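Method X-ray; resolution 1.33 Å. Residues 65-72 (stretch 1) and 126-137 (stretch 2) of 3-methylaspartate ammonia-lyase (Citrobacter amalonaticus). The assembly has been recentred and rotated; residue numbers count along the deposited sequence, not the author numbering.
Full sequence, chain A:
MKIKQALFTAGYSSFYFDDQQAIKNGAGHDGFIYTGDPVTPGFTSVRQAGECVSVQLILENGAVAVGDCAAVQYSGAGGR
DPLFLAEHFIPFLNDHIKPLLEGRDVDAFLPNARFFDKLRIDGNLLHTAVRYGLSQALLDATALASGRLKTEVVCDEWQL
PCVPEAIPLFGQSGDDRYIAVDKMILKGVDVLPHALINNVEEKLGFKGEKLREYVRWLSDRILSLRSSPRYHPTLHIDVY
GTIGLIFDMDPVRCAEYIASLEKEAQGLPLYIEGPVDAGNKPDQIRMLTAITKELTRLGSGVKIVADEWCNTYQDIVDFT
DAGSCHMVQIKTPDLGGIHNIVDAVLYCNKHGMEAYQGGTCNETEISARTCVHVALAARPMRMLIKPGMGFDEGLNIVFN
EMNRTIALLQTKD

Stretch 1 65-72: AVGDCAAV
Stretch 2 (126-137) LHTAVRYGLSQA

The contact is anchored by the side-chain amide of Q136, which reads the backbone of D68 as a neighbouring strand would. D68 N donates to Q136 OE1 at 2.9 Å with a nearly linear angle of 174°, while Q136 NE2 returns a weak bond to D68 O, also 2.9 Å but bent to 128°. A glutamine suits this place because its one amide offers both an acceptor and a donor; chi1 near -70° (m), chi2 163° (t) and chi3 42° bring it to the strand.

These bonds join two antiparallel elements. Residues 65-69 are extended, with phi from -159° to -75° and psi from 123° to 157°; 128-137 are helical, with phi near -63° and psi near -42°. Their axes run at 170° and approach to 5.6 Å. The register sets G67 against A137 (CA to CA 4.1 Å) and C69 against G133 (CA to CA 3.8 Å). V66 (chi1 -58°, m) and D68 (chi1 -81°, m; chi2 -22°) point CB away from the helix; the D68 carboxylate is hydrogen-bonded elsewhere in the structure.

So close an approach depends on the two glycines. An ideal CB on G67 would lie 2.4 Å from G133 O and 2.5 Å from A137 N; one on G133 would lie 2.4 Å from C69 N. With neither present, backbone meets backbone: D68 O comes within 3.3 Å of G133 CA. CA-H...O contacts run along the seam, from C69 CA to A129 O (3.1 Å), A129 CA to A70 O (3.4 Å) and A137 CA to V66 O (3.5 Å).

At its start the helix is capped by H127 (phi -51°, psi 142°; chi1 -169°, t; chi2 -67°), whose ND1 accepts from A129 N at 2.9 Å and 163°, satisfying an amide that has no preceding helical turn to bond to. Nearby, water 1 lies 2.7 Å from T128 OG1 in a hydrogen bond and donates weakly to A70 O at 3.4 Å, bridging the stretches.

Alanines make much of the remaining packing. The methyl of A129 points toward stretch 1, its CB 3.2 Å from A70 O and 4.2 Å from A71 CB. At the other end, A65 CB sits 3.5 Å from A137 O. C69 (chi1 -57°, m) points CB sideways, and its short side chain lays SG beside the helix backbone, 3.8 Å from V130 CA. Y132 (chi1 -169°, t; chi2 48°) points CB toward the strand, bringing its ring obliquely to two carbonyls, CD2 being 3.7 Å from A70 O and 4.0 Å from D68 O, while its OH is hydrogen-bonded elsewhere.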

ATOM      1  N   ALA A  65      -7.824 -15.169  12.471  1.00 11.32           N
ATOM      2  CA  ALA A  65      -8.650 -14.114  11.881  1.00 11.03           C
ATOM      3  C   ALA A  65      -8.030 -12.764  12.188  1.00 10.71           C
ATOM      4  O   ALA A  65      -7.494 -12.568  13.269  1.00 11.51           O
ATOM      5  CB  ALA A  65     -10.052 -14.196  12.432  1.00 11.47           C
ATOM      6  N   VAL A  66      -8.131 -11.838  11.240  1.00 10.22           N
ATOM      7  CA  VAL A  66      -7.504 -10.540  11.387  1.00 10.17           C
ATOM      8  C   VAL A  66      -8.419  -9.365  11.077  1.00  9.97           C
ATOM      9  O   VAL A  66      -9.343  -9.448  10.255  1.00 10.02           O
ATOM     10  CB  VAL A  66      -6.225 -10.427  10.501  1.00 10.24           C
ATOM     11  CG1 VAL A  66      -5.236 -11.512  10.852  1.00 11.26           C
ATOM     12  CG2 VAL A  66      -6.556 -10.498   9.013  1.00 11.68           C
ATOM     13  N   GLY A  67      -8.146  -8.268  11.764  1.00  9.83           N
ATOM     14  CA  GLY A  67      -8.837  -7.017  11.536  1.00 10.20           C
ATOM     15  C   GLY A  67      -7.977  -5.901  12.079  1.00 10.46           C
ATOM     16  O   GLY A  67      -7.156  -6.120  12.962  1.00 12.18           O
ATOM     17  N   ASP A  68      -8.173  -4.682  11.583  1.00  9.80           N
ATOM     18  CA  ASP A  68      -7.405  -3.539  12.060  1.00  9.92           C
ATOM     19  C   ASP A  68      -8.279  -2.405  12.552  1.00  9.62           C
ATOM     20  O   ASP A  68      -9.154  -1.913  11.838  1.00  9.80           O
ATOM     21  CB  ASP A  68      -6.516  -2.983  10.947  1.00 10.55           C
ATOM     22  CG  ASP A  68      -5.230  -3.744  10.765  1.00 11.82           C
ATOM     23  OD1 ASP A  68      -4.796  -4.432  11.699  1.00 16.38           O
ATOM     24  OD2 ASP A  68      -4.592  -3.677   9.707  1.00 10.96           O
ATOM     25  N   CYS A  69      -8.002  -1.993  13.775  1.00  9.86           N
ATOM     26  CA  CYS A  69      -8.590  -0.800  14.336  1.00 10.26           C
ATOM     27  C   CYS A  69      -7.886   0.382  13.689  1.00 10.67           C
ATOM     28  O   CYS A  69      -6.665   0.501  13.806  1.00 11.48           O
ATOM     29  CB  CYS A  69      -8.374  -0.754  15.842  1.00 10.42           C
ATOM     30  SG  CYS A  69      -9.025  -2.185  16.737  1.00 11.63           S
ATOM     31  N   ALA A  70      -8.647   1.265  13.043  1.00 10.58           N
ATOM     32  CA  ALA A  70      -8.084   2.402  12.323  1.00 11.03           C
ATOM     33  C   ALA A  70      -9.114   3.511  12.302  1.00 10.69           C
ATOM     34  O   ALA A  70     -10.317   3.247  12.407  1.00 11.63           O
ATOM     35  CB  ALA A  70      -7.708   2.011  10.904  1.00 12.32           C
ATOM     36  N   ALA A  71      -8.634   4.736  12.144  1.00 10.50           N
ATOM     37  CA  ALA A  71      -9.469   5.921  12.160  1.00 10.92           C
ATOM     38  C   ALA A  71      -9.078   6.844  11.018  1.00 10.56           C
ATOM     39  O   ALA A  71      -7.962   6.768  10.486  1.00 10.95           O
ATOM     40  CB  ALA A  71      -9.333   6.622  13.470  1.00 11.20           C
ATOM     41  N   VAL A  72      -9.982   7.752  10.665  1.00 10.66           N
ATOM     42  CA  VAL A  72      -9.742   8.608   9.516  1.00 10.95           C
ATOM     43  C   VAL A  72      -8.654   9.649   9.743  1.00 11.05           C
ATOM     44  O   VAL A  72      -8.305   9.988  10.871  1.00 11.67           O
ATOM     45  CB  VAL A  72     -11.039   9.306   9.034  1.00 11.63           C
ATOM     46  CG1 VAL A  72     -12.141   8.282   8.767  1.00 11.81           C
ATOM     47  CG2 VAL A  72     -11.497  10.334  10.010  1.00 12.54           C
ATOM     48  N   LEU A 126     -17.426   2.083  22.719  1.00 16.95           N
ATOM     49  CA  LEU A 126     -16.093   1.911  22.208  1.00 15.04           C
ATOM     50  C   LEU A 126     -15.852   2.877  21.049  1.00 13.78           C
ATOM     51  O   LEU A 126     -16.754   3.176  20.260  1.00 13.52           O
ATOM     52  CB  LEU A 126     -15.909   0.496  21.698  1.00 14.96           C
ATOM     53  CG  LEU A 126     -15.898  -0.613  22.749  1.00 15.66           C
ATOM     54  CD1 LEU A 126     -15.853  -1.957  22.069  1.00 15.49           C
ATOM     55  CD2 LEU A 126     -14.727  -0.447  23.714  1.00 17.17           C
ATOM     56  N   HIS A 127     -14.624   3.353  20.957  1.00 13.34           N
ATOM     57  CA  HIS A 127     -14.212   4.203  19.857  1.00 12.57           C
ATOM     58  C   HIS A 127     -14.620   3.511  18.557  1.00 11.77           C
ATOM     59  O   HIS A 127     -14.519   2.285  18.438  1.00 11.75           O
ATOM     60  CB  HIS A 127     -12.701   4.373  19.934  1.00 12.79           C
ATOM     61  CG  HIS A 127     -12.138   5.426  19.033  1.00 12.26           C
ATOM     62  ND1 HIS A 127     -12.152   5.337  17.653  1.00 12.43           N
ATOM     63  CD2 HIS A 127     -11.520   6.593  19.331  1.00 12.87           C
ATOM     64  CE1 HIS A 127     -11.552   6.398  17.146  1.00 12.29           C
ATOM     65  NE2 HIS A 127     -11.168   7.181  18.142  1.00 12.64           N
ATOM     66  N   THR A 128     -15.064   4.275  17.564  1.00 11.29           N
ATOM     67  CA  THR A 128     -15.436   3.681  16.288  1.00 11.27           C
ATOM     68  C   THR A 128     -14.312   2.833  15.703  1.00 10.87           C
ATOM     69  O   THR A 128     -14.588   1.828  15.077  1.00 10.94           O
ATOM     70  CB  THR A 128     -15.856   4.738  15.245  1.00 11.56           C
ATOM     71  OG1 THR A 128     -14.891   5.795  15.198  1.00 12.39           O
ATOM     72  CG2 THR A 128     -17.194   5.357  15.613  1.00 11.91           C
ATOM     73  N   ALA A 129     -13.059   3.235  15.897  1.00 10.51           N
ATOM     74  CA  ALA A 129     -11.923   2.483  15.346  1.00 10.82           C
ATOM     75  C   ALA A 129     -11.824   1.099  15.951  1.00 10.46           C
ATOM     76  O   ALA A 129     -11.419   0.169  15.279  1.00 10.51           O
ATOM     77  CB  ALA A 129     -10.638   3.228  15.573  1.00 10.75           C
ATOM     78  N   VAL A 130     -12.132   0.980  17.237  1.00 10.82           N
ATOM     79  CA  VAL A 130     -12.104  -0.308  17.921  1.00 10.96           C
ATOM     80  C   VAL A 130     -13.238  -1.193  17.393  1.00 10.90           C
ATOM     81  O   VAL A 130     -13.040  -2.357  17.081  1.00 10.85           O
ATOM     82  CB  VAL A 130     -12.196  -0.131  19.439  1.00 11.73           C
ATOM     83  CG1 VAL A 130     -12.365  -1.493  20.136  1.00 12.31           C
ATOM     84  CG2 VAL A 130     -10.975   0.597  19.938  1.00 13.07           C
ATOM     85  N   ARG A 131     -14.436  -0.637  17.288  1.00 10.98           N
ATOM     86  CA  ARG A 131     -15.541  -1.392  16.750  1.00 11.47           C
ATOM     87  C   ARG A 131     -15.241  -1.801  15.303  1.00 10.77           C
ATOM     88  O   ARG A 131     -15.563  -2.905  14.879  1.00 10.97           O
ATOM     89  CB  ARG A 131     -16.809  -0.564  16.830  1.00 12.07           C
ATOM     90  CG  ARG A 131     -17.246  -0.330  18.264  1.00 14.38           C
ATOM     91  CD  ARG A 131     -18.515   0.444  18.343  1.00 17.75           C
ATOM     92  NE  ARG A 131     -18.434   1.889  18.366  1.00 19.90           N
ATOM     93  CZ  ARG A 131     -19.341   2.692  17.787  1.00 17.72           C
ATOM     94  NH1 ARG A 131     -20.346   2.213  17.033  1.00 16.64           N
ATOM     95  NH2 ARG A 131     -19.211   3.984  17.928  1.00 19.86           N
ATOM     96  N   TYR A 132     -14.601  -0.907  14.550  1.00 10.58           N
ATOM     97  CA  TYR A 132     -14.224  -1.198  13.174  1.00 10.26           C
ATOM     98  C   TYR A 132     -13.287  -2.410  13.120  1.00  9.84           C
ATOM     99  O   TYR A 132     -13.548  -3.376  12.403  1.00 10.36           O
ATOM    100  CB  TYR A 132     -13.544   0.030  12.585  1.00 10.40           C
ATOM    101  CG  TYR A 132     -13.302   0.063  11.100  1.00  9.25           C
ATOM    102  CD1 TYR A 132     -14.299  -0.252  10.192  1.00  9.88           C
ATOM    103  CD2 TYR A 132     -12.064   0.481  10.598  1.00  9.60           C
ATOM    104  CE1 TYR A 132     -14.068  -0.176   8.831  1.00 10.38           C
ATOM    105  CE2 TYR A 132     -11.832   0.584   9.240  1.00  9.64           C
ATOM    106  CZ  TYR A 132     -12.845   0.255   8.351  1.00  9.90           C
ATOM    107  OH  TYR A 132     -12.665   0.345   6.988  1.00 10.91           O
ATOM    108  N   GLY A 133     -12.204  -2.369  13.887  1.00  9.76           N
ATOM    109  CA  GLY A 133     -11.244  -3.458  13.866  1.00  9.90           C
ATOM    110  C   GLY A 133     -11.768  -4.767  14.430  1.00  9.96           C
ATOM    111  O   GLY A 133     -11.520  -5.827  13.875  1.00  9.93           O
ATOM    112  N   LEU A 134     -12.457  -4.705  15.563  1.00 10.52           N
ATOM    113  CA  LEU A 134     -13.022  -5.911  16.140  1.00 10.54           C
ATOM    114  C   LEU A 134     -13.980  -6.576  15.174  1.00 10.65           C
ATOM    115  O   LEU A 134     -13.953  -7.783  14.982  1.00 10.43           O
ATOM    116  CB  LEU A 134     -13.763  -5.615  17.439  1.00 10.92           C
ATOM    117  CG  LEU A 134     -12.928  -5.172  18.633  1.00 11.50           C
ATOM    118  CD1 LEU A 134     -13.851  -4.870  19.796  1.00 12.12           C
ATOM    119  CD2 LEU A 134     -11.906  -6.230  19.033  1.00 12.56           C
ATOM    120  N   SER A 135     -14.839  -5.780  14.557  1.00 10.54           N
ATOM    121  CA  SER A 135     -15.846  -6.340  13.667  1.00 10.77           C
ATOM    122  C   SER A 135     -15.216  -6.964  12.413  1.00 10.28           C
ATOM    123  O   SER A 135     -15.684  -7.986  11.910  1.00 11.05           O
ATOM    124  CB  SER A 135     -16.886  -5.288  13.312  1.00 11.23           C
ATOM    125  OG  SER A 135     -16.340  -4.281  12.496  1.00 11.42           O
ATOM    126  N   GLN A 136     -14.131  -6.372  11.910  1.00 10.45           N
ATOM    127  CA  GLN A 136     -13.417  -6.980  10.791  1.00  9.84           C
ATOM    128  C   GLN A 136     -12.912  -8.363  11.188  1.00  9.63           C
ATOM    129  O   GLN A 136     -13.088  -9.320  10.470  1.00 10.08           O
ATOM    130  CB  GLN A 136     -12.207  -6.158  10.374  1.00  9.84           C
ATOM    131  CG  GLN A 136     -12.484  -4.827   9.710  1.00  9.64           C
ATOM    132  CD  GLN A 136     -11.242  -3.985   9.754  1.00  9.13           C
ATOM    133  OE1 GLN A 136     -10.142  -4.494   9.515  1.00 10.68           O
ATOM    134  NE2 GLN A 136     -11.389  -2.713  10.088  1.00  9.70           N
ATOM    135  N   ALA A 137     -12.270  -8.440  12.343  1.00 10.03           N
ATOM    136  CA  ALA A 137     -11.715  -9.704  12.794  1.00 10.07           C
ATOM    137  C   ALA A 137     -12.813 -10.739  13.071  1.00 10.28           C
ATOM    138  O   ALA A 137     -12.630 -11.914  12.797  1.00 10.45           O
ATOM    139  CB  ALA A 137     -10.855  -9.505  14.012  1.00 10.27           C
TER
HETATM  140  O   HOH W   1     -12.749   5.245  13.583  1.00 13.03           O